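Local coordinates for hypothetical sensory transduction histidine kinase (PDB 3LI9), which probably works as a membrane-bound sensor kinase that transfers phosphate from ATP to a protein histidine, this chain being its extracellular double-Cache (PDC-fold) sensor domain, at residues E16-M21 with I250-P255; H237-D242 with V267-M272; L201-P204 with N208-G211; E34-I39 with V151-P156. All coordinates share one frame; numbering follows the deposited sequence.

How the contacts relate
The long helix 13-48 ties two PAS-like lobes together, as expected of a double-Cache sensor domain. Contact 4 packs it on the sheet of one lobe and contact 1 on the four-stranded sheet of the other, with their centres about 27 Å apart. Contact 2 adjoins contact 1, centres about 12 Å apart: strand 248-256 lies between strands 236-241 and 261-268, and I250 N reaches V267 O at 2.7 Å. Contact 3 folds a loop of this same lobe, its nearest atoms about 7 Å from those of contact 4. A molecule probably from the crystallisation liquor lies near S152 of contact 4, its weak bond there doubtful; contacts 1 and 2 lie by the chain termini.

Contact 1 of 4, residues E16-M21 with I250-P255; sequences EKSIEM and IMFYEP
The ring of F252 lies between I250 of its own strand and S18 of the helix. I250, two residues earlier, places its CG2 methyl 3.6 Å above the plane of the F252 ring on one face, and S18 brings its CB over the other. The CH-pi contact is close: S18 CB stands 3.6 Å from the centroid of the F252 ring, only 18° off the ring normal. Serine suits the spot because it is small enough to let the helix come near, while its OG turns back to a weak hydrogen bond with A14 O one helical turn earlier. I19 meets the same ring obliquely, CG1 lying 3.8 Å from F252 CD1, its side chain crossing the phenylalanine at about a right angle. With an alanine here in place of the phenylalanine, S18 CB and I250 CG2 would probably face each other across a gap and I19 CG1 would lose its aromatic neighbour.

This is a helix laid on one face of the antiparallel sheet of a PAS-like lobe; the local axes approach to 8.2 Å at an angle of 40°. Y253 belongs to the other face of that sheet, where its OH is hydrogen-bonded to D229 of helix 221-231. E254 returns to the face of F252. Its chain is bent at chi2 (-68°), which folds the carboxylate along the helix and leaves OE2 3.6 Å from the CG2 methyl of I19. Its aliphatic part also takes part, with E254 CG 4.0 Å from I19 O, while farther along helix 13-48 A22 touches the same side chain.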
loop_
_atom_site.group_PDB
_atom_site.type_symbol
_atom_site.label_atom_id
_atom_site.label_comp_id
_atom_site.label_asym_id
_atom_site.label_seq_id
_atom_site.Cartn_x
_atom_site.Cartn_y
_atom_site.Cartn_z
ATOM N N GLU A 16 -22.682 -18.211 3.169
ATOM C CA GLU A 16 -22.300 -17.555 4.414
ATOM C C GLU A 16 -20.915 -17.984 4.859
ATOM O O GLU A 16 -20.141 -17.175 5.381
ATOM C CB GLU A 16 -23.340 -17.851 5.499
ATOM C CG GLU A 16 -24.479 -16.851 5.457
ATOM C CD GLU A 16 -25.671 -17.261 6.321
ATOM O OE1 GLU A 16 -25.634 -18.387 6.883
ATOM O OE2 GLU A 16 -26.616 -16.437 6.430
ATOM N N LYS A 17 -20.567 -19.236 4.638
ATOM C CA LYS A 17 -19.253 -19.633 4.999
ATOM C C LYS A 17 -18.233 -18.907 4.134
ATOM O O LYS A 17 -17.097 -18.667 4.594
ATOM C CB LYS A 17 -19.078 -21.135 4.857
ATOM C CG LYS A 17 -17.634 -21.614 4.772
ATOM C CD LYS A 17 -17.655 -23.060 4.265
ATOM C CE LYS A 17 -16.366 -23.473 3.611
ATOM N NZ LYS A 17 -15.350 -23.994 4.602
ATOM N N SER A 18 -18.591 -18.666 2.859
ATOM C CA SER A 18 -17.606 -18.108 1.921
ATOM C C SER A 18 -17.412 -16.621 2.262
ATOM O O SER A 18 -16.263 -16.116 2.146
ATOM C CB SER A 18 -18.011 -18.322 0.411
ATOM O OG SER A 18 -17.871 -19.684 0.119
ATOM N N ILE A 19 -18.505 -15.943 2.643
ATOM C CA ILE A 19 -18.482 -14.508 3.008
ATOM C C ILE A 19 -17.537 -14.425 4.223
ATOM O O ILE A 19 -16.658 -13.578 4.277
ATOM C CB ILE A 19 -19.895 -14.019 3.387
ATOM C CG1 ILE A 19 -20.729 -13.922 2.099
ATOM C CG2 ILE A 19 -19.831 -12.704 4.017
ATOM C CD1 ILE A 19 -22.267 -13.515 2.421
ATOM N N GLU A 20 -17.700 -15.324 5.189
ATOM C CA GLU A 20 -16.882 -15.245 6.445
ATOM C C GLU A 20 -15.436 -15.576 6.131
ATOM O O GLU A 20 -14.553 -14.970 6.711
ATOM C CB GLU A 20 -17.344 -16.247 7.495
ATOM C CG GLU A 20 -18.686 -15.872 8.005
ATOM C CD GLU A 20 -18.666 -14.622 8.838
ATOM O OE1 GLU A 20 -17.627 -14.190 9.412
ATOM O OE2 GLU A 20 -19.719 -14.070 8.980
HETATM N N MSE A 21 -15.197 -16.521 5.226
HETATM C CA MSE A 21 -13.826 -16.821 4.810
HETATM C C MSE A 21 -13.126 -15.609 4.157
HETATM O O MSE A 21 -11.950 -15.311 4.434
HETATM C CB MSE A 21 -13.768 -17.990 3.785
HETATM C CG MSE A 21 -12.333 -18.346 3.558
HETATM SE SE MSE A 21 -12.390 -19.957 2.349
HETATM C CE MSE A 21 -12.551 -21.286 3.670
ATOM N N ILE A 250 -19.103 -17.260 -8.411
ATOM C CA ILE A 250 -19.492 -16.167 -7.565
ATOM C C ILE A 250 -18.188 -15.537 -7.093
ATOM O O ILE A 250 -17.295 -16.286 -6.712
ATOM C CB ILE A 250 -20.207 -16.709 -6.336
ATOM C CG1 ILE A 250 -21.459 -17.502 -6.784
ATOM C CG2 ILE A 250 -20.740 -15.544 -5.480
ATOM C CD1 ILE A 250 -21.858 -18.465 -5.758
HETATM N N MSE A 251 -18.117 -14.217 -7.134
HETATM C CA MSE A 251 -16.915 -13.524 -6.622
HETATM C C MSE A 251 -17.400 -12.885 -5.312
HETATM O O MSE A 251 -18.269 -11.964 -5.346
HETATM C CB MSE A 251 -16.473 -12.564 -7.710
HETATM C CG MSE A 251 -15.857 -11.308 -7.299
HETATM SE SE MSE A 251 -15.219 -10.344 -8.888
HETATM C CE MSE A 251 -14.797 -11.809 -9.904
ATOM N N PHE A 252 -16.774 -13.296 -4.198
ATOM C CA PHE A 252 -17.030 -12.720 -2.897
ATOM C C PHE A 252 -15.914 -11.716 -2.591
ATOM O O PHE A 252 -14.722 -12.063 -2.773
ATOM C CB PHE A 252 -17.005 -13.738 -1.823
ATOM C CG PHE A 252 -18.057 -14.816 -1.959
ATOM C CD1 PHE A 252 -19.256 -14.680 -1.266
ATOM C CD2 PHE A 252 -17.774 -15.955 -2.701
ATOM C CE1 PHE A 252 -20.239 -15.744 -1.380
ATOM C CE2 PHE A 252 -18.703 -17.010 -2.793
ATOM C CZ PHE A 252 -19.925 -16.873 -2.157
ATOM N N TYR A 253 -16.281 -10.486 -2.282
ATOM C CA TYR A 253 -15.204 -9.498 -2.045
ATOM C C TYR A 253 -15.460 -8.866 -0.677
ATOM O O TYR A 253 -16.612 -8.529 -0.319
ATOM C CB TYR A 253 -15.104 -8.446 -3.119
ATOM C CG TYR A 253 -16.451 -7.829 -3.524
ATOM C CD1 TYR A 253 -16.923 -6.678 -2.917
ATOM C CD2 TYR A 253 -17.270 -8.505 -4.457
ATOM C CE1 TYR A 253 -18.181 -6.136 -3.298
ATOM C CE2 TYR A 253 -18.527 -7.989 -4.808
ATOM C CZ TYR A 253 -18.966 -6.848 -4.262
ATOM O OH TYR A 253 -20.247 -6.407 -4.652
ATOM N N GLU A 254 -14.380 -8.669 0.098
ATOM C CA GLU A 254 -14.545 -8.080 1.456
ATOM C C GLU A 254 -13.420 -7.096 1.655
ATOM O O GLU A 254 -12.274 -7.328 1.264
ATOM C CB GLU A 254 -14.493 -9.159 2.545
ATOM C CG GLU A 254 -15.755 -10.042 2.600
ATOM C CD GLU A 254 -16.955 -9.258 3.064
ATOM O OE1 GLU A 254 -16.845 -8.175 3.647
ATOM O OE2 GLU A 254 -18.052 -9.773 2.807
ATOM N N PRO A 255 -13.741 -5.901 2.202
ATOM C CA PRO A 255 -12.766 -4.841 2.282
ATOM C C PRO A 255 -11.668 -5.074 3.289
ATOM O O PRO A 255 -11.898 -5.634 4.367
ATOM C CB PRO A 255 -13.598 -3.616 2.691
ATOM C CG PRO A 255 -14.794 -4.185 3.361
ATOM C CD PRO A 255 -15.102 -5.476 2.628
#

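Contact 2 of 4, residues H237-D242 with V267-M272; sequences HVEIKD and VPKEEM
E239 and K269 form a salt bridge across the surface of a PAS-like lobe, joining edge strand 236-241 of its four-stranded antiparallel sheet to the short helix 269-272 that follows strand 261-268. The two backbones stay well apart: E239 CA and K269 CA, the nearest pair, are 8.4 Å from each other, and long side chains span the interval. K269 is extended throughout: with CG anti to the backbone N (chi1 -180°) and every later torsion also near 180°, it carries its ammonium group straight out toward the glutamate. There K269 NZ donates to E239 OE1 at 2.8 Å, and the oxygen accepts with its syn lone pair, on the side of OE2. Lysine and glutamate suit a partly exposed site of this kind, since both combine a long flexible chain with a charged end.

The close packing of this corner is inward. M272, a selenomethionine, lies against A14, Y15 and S18 of helix 13-48, and V267 sits buried in the sheet. P268 holds the N-cap position, and its carbonyl receives weak bonds from E271 N and M272 N. Outward the contact is loose: a single ion pair carries the whole meeting of the two segments, which bury just 75 Å² between them. The carboxylate is nevertheless held at both oxygens, for E239 OE2, 3.8 Å from K269 NZ, is hydrogen-bonded to Y15 OH.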
loop_
_atom_site.group_PDB
_atom_site.type_symbol
_atom_site.label_atom_id
_atom_site.label_comp_id
_atom_site.label_asym_id
_atom_site.label_seq_id
_atom_site.Cartn_x
_atom_site.Cartn_y
_atom_site.Cartn_z
ATOM N N HIS A 237 -21.135 -9.754 -2.881
ATOM C CA HIS A 237 -20.747 -10.808 -3.809
ATOM C C HIS A 237 -21.538 -10.600 -5.121
ATOM O O HIS A 237 -22.591 -9.944 -5.146
ATOM C CB HIS A 237 -20.889 -12.227 -3.293
ATOM C CG HIS A 237 -22.251 -12.565 -2.764
ATOM N ND1 HIS A 237 -23.269 -13.105 -3.551
ATOM C CD2 HIS A 237 -22.752 -12.447 -1.517
ATOM C CE1 HIS A 237 -24.338 -13.306 -2.794
ATOM N NE2 HIS A 237 -24.051 -12.918 -1.554
ATOM N N VAL A 238 -20.936 -10.999 -6.224
ATOM C CA VAL A 238 -21.644 -10.956 -7.547
ATOM C C VAL A 238 -21.630 -12.333 -8.157
ATOM O O VAL A 238 -20.730 -13.112 -7.919
ATOM C CB VAL A 238 -21.047 -9.942 -8.538
ATOM C CG1 VAL A 238 -21.323 -8.546 -8.079
ATOM C CG2 VAL A 238 -19.506 -10.249 -8.804
ATOM N N GLU A 239 -22.648 -12.672 -8.987
ATOM C CA GLU A 239 -22.696 -13.967 -9.653
ATOM C C GLU A 239 -22.541 -13.748 -11.143
ATOM O O GLU A 239 -23.173 -12.872 -11.680
ATOM C CB GLU A 239 -24.051 -14.611 -9.446
ATOM C CG GLU A 239 -24.339 -14.696 -7.967
ATOM C CD GLU A 239 -25.218 -15.872 -7.586
ATOM O OE1 GLU A 239 -25.577 -16.668 -8.486
ATOM O OE2 GLU A 239 -25.527 -15.990 -6.372
ATOM N N ILE A 240 -21.657 -14.507 -11.757
ATOM C CA ILE A 240 -21.274 -14.221 -13.164
ATOM C C ILE A 240 -21.437 -15.465 -14.001
ATOM O O ILE A 240 -20.824 -16.462 -13.731
ATOM C CB ILE A 240 -19.816 -13.807 -13.250
ATOM C CG1 ILE A 240 -19.511 -12.713 -12.194
ATOM C CG2 ILE A 240 -19.445 -13.360 -14.665
ATOM C CD1 ILE A 240 -18.033 -12.262 -12.178
ATOM N N LYS A 241 -22.288 -15.448 -15.018
ATOM C CA LYS A 241 -22.464 -16.728 -15.722
ATOM C C LYS A 241 -21.626 -16.667 -17.000
ATOM O O LYS A 241 -21.693 -15.688 -17.728
ATOM C CB LYS A 241 -23.934 -16.940 -16.043
ATOM C CG LYS A 241 -24.171 -18.127 -16.974
ATOM C CD LYS A 241 -25.614 -18.165 -17.393
ATOM C CE LYS A 241 -26.008 -19.447 -18.108
ATOM N NZ LYS A 241 -27.459 -19.302 -18.572
ATOM N N ASP A 242 -20.813 -17.665 -17.247
ATOM C CA ASP A 242 -19.911 -17.606 -18.362
ATOM C C ASP A 242 -20.711 -18.089 -19.557
ATOM O O ASP A 242 -21.194 -19.219 -19.524
ATOM C CB ASP A 242 -18.715 -18.538 -18.108
ATOM C CG ASP A 242 -17.657 -18.481 -19.234
ATOM O OD1 ASP A 242 -17.983 -18.773 -20.428
ATOM O OD2 ASP A 242 -16.489 -18.115 -18.943
ATOM N N VAL A 267 -15.462 -18.533 -6.519
ATOM C CA VAL A 267 -15.933 -19.868 -6.216
ATOM C C VAL A 267 -16.947 -20.280 -7.307
ATOM O O VAL A 267 -17.921 -19.555 -7.533
ATOM C CB VAL A 267 -16.772 -19.866 -4.939
ATOM C CG1 VAL A 267 -17.147 -21.266 -4.606
ATOM C CG2 VAL A 267 -16.013 -19.287 -3.729
ATOM N N PRO A 268 -16.712 -21.426 -7.915
ATOM C CA PRO A 268 -17.634 -21.990 -8.900
ATOM C C PRO A 268 -18.909 -22.388 -8.153
ATOM O O PRO A 268 -18.845 -23.178 -7.192
ATOM C CB PRO A 268 -16.898 -23.228 -9.388
ATOM C CG PRO A 268 -15.476 -22.995 -9.055
ATOM C CD PRO A 268 -15.530 -22.276 -7.740
ATOM N N LYS A 269 -20.034 -21.821 -8.559
ATOM C CA LYS A 269 -21.266 -22.005 -7.833
ATOM C C LYS A 269 -21.641 -23.462 -7.708
ATOM O O LYS A 269 -22.065 -23.920 -6.631
ATOM C CB LYS A 269 -22.391 -21.250 -8.515
ATOM C CG LYS A 269 -23.757 -21.379 -7.798
ATOM C CD LYS A 269 -24.711 -20.275 -8.338
ATOM C CE LYS A 269 -26.005 -20.174 -7.503
ATOM N NZ LYS A 269 -26.944 -19.062 -8.000
ATOM N N GLU A 270 -21.503 -24.204 -8.794
ATOM C CA GLU A 270 -21.862 -25.617 -8.729
ATOM C C GLU A 270 -21.021 -26.422 -7.707
ATOM O O GLU A 270 -21.508 -27.393 -7.091
ATOM C CB GLU A 270 -21.831 -26.243 -10.125
ATOM C CG GLU A 270 -21.577 -27.720 -10.057
ATOM C CD GLU A 270 -21.110 -28.287 -11.388
ATOM O OE1 GLU A 270 -21.544 -27.756 -12.434
ATOM O OE2 GLU A 270 -20.323 -29.268 -11.384
ATOM N N GLU A 271 -19.775 -26.028 -7.480
ATOM C CA GLU A 271 -18.985 -26.682 -6.448
ATOM C C GLU A 271 -19.456 -26.316 -5.046
ATOM O O GLU A 271 -19.309 -27.086 -4.110
ATOM C CB GLU A 271 -17.526 -26.272 -6.591
ATOM C CG GLU A 271 -16.899 -26.786 -7.850
ATOM C CD GLU A 271 -15.445 -26.333 -8.051
ATOM O OE1 GLU A 271 -14.752 -25.986 -7.054
ATOM O OE2 GLU A 271 -15.010 -26.326 -9.221
HETATM N N MSE A 272 -19.986 -25.109 -4.908
HETATM C CA MSE A 272 -20.276 -24.514 -3.592
HETATM C C MSE A 272 -21.554 -25.156 -3.088
HETATM O O MSE A 272 -21.727 -25.413 -1.881
HETATM C CB MSE A 272 -20.473 -22.991 -3.701
HETATM C CG MSE A 272 -20.064 -22.176 -2.472
HETATM SE SE MSE A 272 -20.866 -20.397 -2.329
HETATM C CE MSE A 272 -22.736 -20.690 -2.906
#

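Contact 3 of 4, residues L201-P204 with N208-G211; sequences LSHP and NWIG
L201 and I210 bring two parts of one loop together, their CA atoms 5.2 Å apart, where the chain of the PAS-like lobe doubles back between strand 190-194 and helix 221-231. The leucine side chain turns away, to V176 and F149, so it is the backbone that meets the isoleucine: L201 O lies 3.7 Å from I210 CG2. S202 continues in the same manner. Its CA is 3.8 Å from I210 CG1, while its CB turns away from the isoleucine, and OG is hydrogen-bonded to M193 N, satisfying a buried hydroxyl. A beta-branched isoleucine fits here because its two branches spread along the opposing main chain, CG2 against the L201 carbonyl and CD1 reaching 3.9 Å from H203 N; that amide is itself bonded to D177 OD1.

H203 changes the contact from aliphatic to aromatic. With CG anti to the backbone N (chi1 -168°), its ring swings toward W209. W209 CE3 lies over one face of the imidazole and W209 CZ3 is 3.6 Å from H203 NE2, an edge-to-face pair with planes at 63° and a centroid separation of 4.8 Å to the six-membered ring. ND1 is hydrogen-bonded to the backbone N of both T205 and Q206, which fixes the rotation of the imidazole and is consistent with a proton on NE2. W209 also meets the rings of F200 and, edge-to-face, F218. On the opposite face of the histidine ring, P204 CD lies 3.3 Å above the plane, toward the rim.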
loop_
_atom_site.group_PDB
_atom_site.type_symbol
_atom_site.label_atom_id
_atom_site.label_comp_id
_atom_site.label_asym_id
_atom_site.label_seq_id
_atom_site.Cartn_x
_atom_site.Cartn_y
_atom_site.Cartn_z
ATOM N N LEU A 201 -3.423 -7.173 -7.057
ATOM C CA LEU A 201 -2.164 -7.235 -6.295
ATOM C C LEU A 201 -1.582 -8.685 -6.379
ATOM O O LEU A 201 -0.469 -8.951 -5.879
ATOM C CB LEU A 201 -2.411 -6.983 -4.805
ATOM C CG LEU A 201 -3.061 -5.561 -4.671
ATOM C CD1 LEU A 201 -3.229 -5.205 -3.241
ATOM C CD2 LEU A 201 -2.331 -4.474 -5.460
ATOM N N SER A 202 -2.407 -9.630 -6.885
ATOM C CA SER A 202 -1.990 -11.049 -6.977
ATOM C C SER A 202 -2.876 -11.682 -8.041
ATOM O O SER A 202 -3.950 -11.144 -8.361
ATOM C CB SER A 202 -2.237 -11.828 -5.669
ATOM O OG SER A 202 -3.612 -11.874 -5.292
ATOM N N HIS A 203 -2.449 -12.821 -8.571
ATOM C CA HIS A 203 -3.380 -13.674 -9.378
ATOM C C HIS A 203 -2.693 -15.011 -9.540
ATOM O O HIS A 203 -1.491 -15.036 -9.743
ATOM C CB HIS A 203 -3.659 -13.059 -10.739
ATOM C CG HIS A 203 -4.812 -13.730 -11.448
ATOM N ND1 HIS A 203 -4.645 -14.876 -12.220
ATOM C CD2 HIS A 203 -6.136 -13.446 -11.471
ATOM C CE1 HIS A 203 -5.819 -15.249 -12.702
ATOM N NE2 HIS A 203 -6.740 -14.391 -12.277
ATOM N N PRO A 204 -3.414 -16.146 -9.413
ATOM C CA PRO A 204 -2.696 -17.416 -9.327
ATOM C C PRO A 204 -2.026 -17.744 -10.670
ATOM O O PRO A 204 -0.966 -18.393 -10.660
ATOM C CB PRO A 204 -3.824 -18.428 -9.071
ATOM C CG PRO A 204 -4.953 -17.643 -8.444
ATOM C CD PRO A 204 -4.863 -16.289 -9.132
ATOM N N ASN A 208 1.126 -11.321 -15.292
ATOM C CA ASN A 208 1.133 -10.069 -16.021
ATOM C C ASN A 208 0.024 -9.085 -15.679
ATOM O O ASN A 208 0.085 -7.894 -16.025
ATOM C CB ASN A 208 1.017 -10.374 -17.566
ATOM C CG ASN A 208 -0.253 -11.128 -17.913
ATOM O OD1 ASN A 208 -0.611 -12.099 -17.281
ATOM N ND2 ASN A 208 -0.947 -10.650 -18.928
ATOM N N TRP A 209 -1.011 -9.575 -14.980
ATOM C CA TRP A 209 -2.077 -8.696 -14.529
ATOM C C TRP A 209 -1.694 -7.903 -13.256
ATOM O O TRP A 209 -2.270 -6.821 -12.983
ATOM C CB TRP A 209 -3.331 -9.523 -14.203
ATOM C CG TRP A 209 -4.032 -10.022 -15.413
ATOM C CD1 TRP A 209 -3.657 -9.866 -16.731
ATOM C CD2 TRP A 209 -5.261 -10.752 -15.420
ATOM N NE1 TRP A 209 -4.583 -10.508 -17.559
ATOM C CE2 TRP A 209 -5.587 -11.020 -16.778
ATOM C CE3 TRP A 209 -6.124 -11.192 -14.418
ATOM C CZ2 TRP A 209 -6.740 -11.735 -17.139
ATOM C CZ3 TRP A 209 -7.269 -11.912 -14.788
ATOM C CH2 TRP A 209 -7.550 -12.152 -16.148
ATOM N N ILE A 210 -0.765 -8.474 -12.492
ATOM C CA ILE A 210 -0.373 -7.839 -11.161
ATOM C C ILE A 210 0.158 -6.420 -11.387
ATOM O O ILE A 210 1.148 -6.185 -12.139
ATOM C CB ILE A 210 0.577 -8.707 -10.380
ATOM C CG1 ILE A 210 -0.028 -10.105 -10.089
ATOM C CG2 ILE A 210 1.110 -7.987 -9.087
ATOM C CD1 ILE A 210 0.942 -11.094 -9.481
ATOM N N GLY A 211 -0.501 -5.456 -10.748
ATOM C CA GLY A 211 -0.149 -4.054 -10.887
ATOM C C GLY A 211 -0.445 -3.425 -12.212
ATOM O O GLY A 211 -0.062 -2.266 -12.425
#

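Contact 4 of 4, residues E34-I39 with V151-P156; sequences EANQAI and VSYDSP
S155 OG receives a hydrogen bond of 2.7 Å from water 1 and is also bonded to D137 OD1. The same water gives its second hydrogen to Q37 O at 2.9 Å, bridging strand and helix where a serine is too short to span the distance itself. Beside this bridge the contact is apolar. N36 CB sits over one face of the Y153 ring, a CH-pi contact 4.0 Å from the centroid and 18° off the normal, and Q37 meets the ring obliquely through CA and CB, CA lying 3.7 Å from Y153 CD1. The helix backbone sets N36 CB over the ring; chi1 of -74°, with CG beside the backbone N, carries the amide on, and OD1 is bonded to Q71 NE2 and Q32 NE2. Were Y153 an alanine, N36 CB and Q37 CA would probably be left without the surface they rest on, opening a gap between helix and sheet.

This seats helix 13-48 on the antiparallel sheet of its PAS-like lobe. Helix and sheet thus meet through packing on one ring and through one bridging water, while S155 OG and N36 OD1 find their other partners, D137, Q71 and Q32, elsewhere in the chain.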
loop_
_atom_site.group_PDB
_atom_site.type_symbol
_atom_site.label_atom_id
_atom_site.label_comp_id
_atom_site.label_asym_id
_atom_site.label_seq_id
_atom_site.Cartn_x
_atom_site.Cartn_y
_atom_site.Cartn_z
ATOM N N GLU A 34 -1.977 -2.475 9.139
ATOM C CA GLU A 34 -2.195 -1.571 10.241
ATOM C C GLU A 34 -0.827 -1.395 10.973
ATOM O O GLU A 34 -0.523 -0.318 11.492
ATOM C CB GLU A 34 -3.243 -2.139 11.216
ATOM C CG GLU A 34 -4.606 -2.258 10.561
ATOM C CD GLU A 34 -5.813 -1.910 11.431
ATOM O OE1 GLU A 34 -5.708 -1.384 12.553
ATOM O OE2 GLU A 34 -6.950 -2.201 10.990
ATOM N N ALA A 35 -0.043 -2.473 11.049
ATOM C CA ALA A 35 1.274 -2.333 11.732
ATOM C C ALA A 35 2.161 -1.376 10.904
ATOM O O ALA A 35 2.826 -0.459 11.493
ATOM C CB ALA A 35 1.980 -3.730 11.919
ATOM N N ASN A 36 2.185 -1.547 9.560
ATOM C CA ASN A 36 3.060 -0.696 8.759
ATOM C C ASN A 36 2.630 0.751 8.795
ATOM O O ASN A 36 3.489 1.681 8.863
ATOM C CB ASN A 36 3.037 -1.228 7.283
ATOM C CG ASN A 36 3.826 -2.490 7.131
ATOM O OD1 ASN A 36 4.715 -2.771 7.937
ATOM N ND2 ASN A 36 3.506 -3.265 6.125
ATOM N N GLN A 37 1.325 0.982 8.815
ATOM C CA GLN A 37 0.809 2.352 8.944
ATOM C C GLN A 37 1.269 2.948 10.290
ATOM O O GLN A 37 1.669 4.176 10.330
ATOM C CB GLN A 37 -0.740 2.310 8.908
ATOM C CG GLN A 37 -1.466 3.627 9.192
ATOM C CD GLN A 37 -2.953 3.426 9.033
ATOM O OE1 GLN A 37 -3.615 2.704 9.806
ATOM N NE2 GLN A 37 -3.479 4.080 8.076
ATOM N N ALA A 38 1.209 2.146 11.360
ATOM C CA ALA A 38 1.572 2.649 12.718
ATOM C C ALA A 38 3.090 2.954 12.759
ATOM O O ALA A 38 3.490 3.860 13.506
ATOM C CB ALA A 38 1.224 1.589 13.776
ATOM N N ILE A 39 3.919 2.293 11.941
ATOM C CA ILE A 39 5.375 2.585 11.965
ATOM C C ILE A 39 5.594 3.992 11.416
ATOM O O ILE A 39 6.252 4.852 12.038
ATOM C CB ILE A 39 6.127 1.604 11.085
ATOM C CG1 ILE A 39 6.054 0.189 11.729
ATOM C CG2 ILE A 39 7.664 2.059 10.948
ATOM C CD1 ILE A 39 6.627 -0.940 10.821
ATOM N N VAL A 151 3.698 -0.565 -2.181
ATOM C CA VAL A 151 2.831 0.557 -1.821
ATOM C C VAL A 151 3.556 1.415 -0.789
ATOM O O VAL A 151 4.439 0.921 -0.100
ATOM C CB VAL A 151 1.501 -0.013 -1.255
ATOM C CG1 VAL A 151 1.645 -0.725 0.104
ATOM C CG2 VAL A 151 0.397 1.000 -1.338
ATOM N N SER A 152 3.150 2.680 -0.682
ATOM C CA SER A 152 3.761 3.566 0.305
ATOM C C SER A 152 2.753 4.038 1.323
ATOM O O SER A 152 1.644 4.402 0.933
ATOM C CB SER A 152 4.300 4.823 -0.461
ATOM O OG SER A 152 5.142 5.518 0.418
ATOM N N TYR A 153 3.165 4.083 2.578
ATOM C CA TYR A 153 2.332 4.639 3.656
ATOM C C TYR A 153 2.984 5.960 4.059
ATOM O O TYR A 153 4.183 5.985 4.334
ATOM C CB TYR A 153 2.373 3.733 4.896
ATOM C CG TYR A 153 1.749 2.342 4.740
ATOM C CD1 TYR A 153 0.480 2.078 5.275
ATOM C CD2 TYR A 153 2.409 1.326 4.028
ATOM C CE1 TYR A 153 -0.086 0.824 5.147
ATOM C CE2 TYR A 153 1.816 0.054 3.857
ATOM C CZ TYR A 153 0.561 -0.155 4.449
ATOM O OH TYR A 153 -0.025 -1.400 4.300
ATOM N N ASP A 154 2.203 7.036 4.186
ATOM C CA ASP A 154 2.821 8.330 4.490
ATOM C C ASP A 154 1.999 9.042 5.543
ATOM O O ASP A 154 0.790 9.063 5.465
ATOM C CB ASP A 154 2.899 9.208 3.244
ATOM C CG ASP A 154 3.677 8.533 2.144
ATOM O OD1 ASP A 154 4.924 8.611 2.218
ATOM O OD2 ASP A 154 3.081 7.824 1.260
ATOM N N SER A 155 2.685 9.652 6.493
ATOM C CA SER A 155 1.970 10.417 7.563
ATOM C C SER A 155 2.546 11.802 7.684
ATOM O O SER A 155 3.753 12.005 7.597
ATOM C CB SER A 155 2.195 9.769 8.949
ATOM O OG SER A 155 1.565 8.528 9.052
ATOM N N PRO A 156 1.656 12.806 7.815
ATOM C CA PRO A 156 2.126 14.152 7.936
ATOM C C PRO A 156 2.787 14.436 9.296
ATOM O O PRO A 156 2.323 13.939 10.322
ATOM C CB PRO A 156 0.813 14.998 7.742
ATOM C CG PRO A 156 -0.277 14.078 8.292
ATOM C CD PRO A 156 0.169 12.688 7.809
HETATM O O HOH W 1 1.179 5.972 8.172
#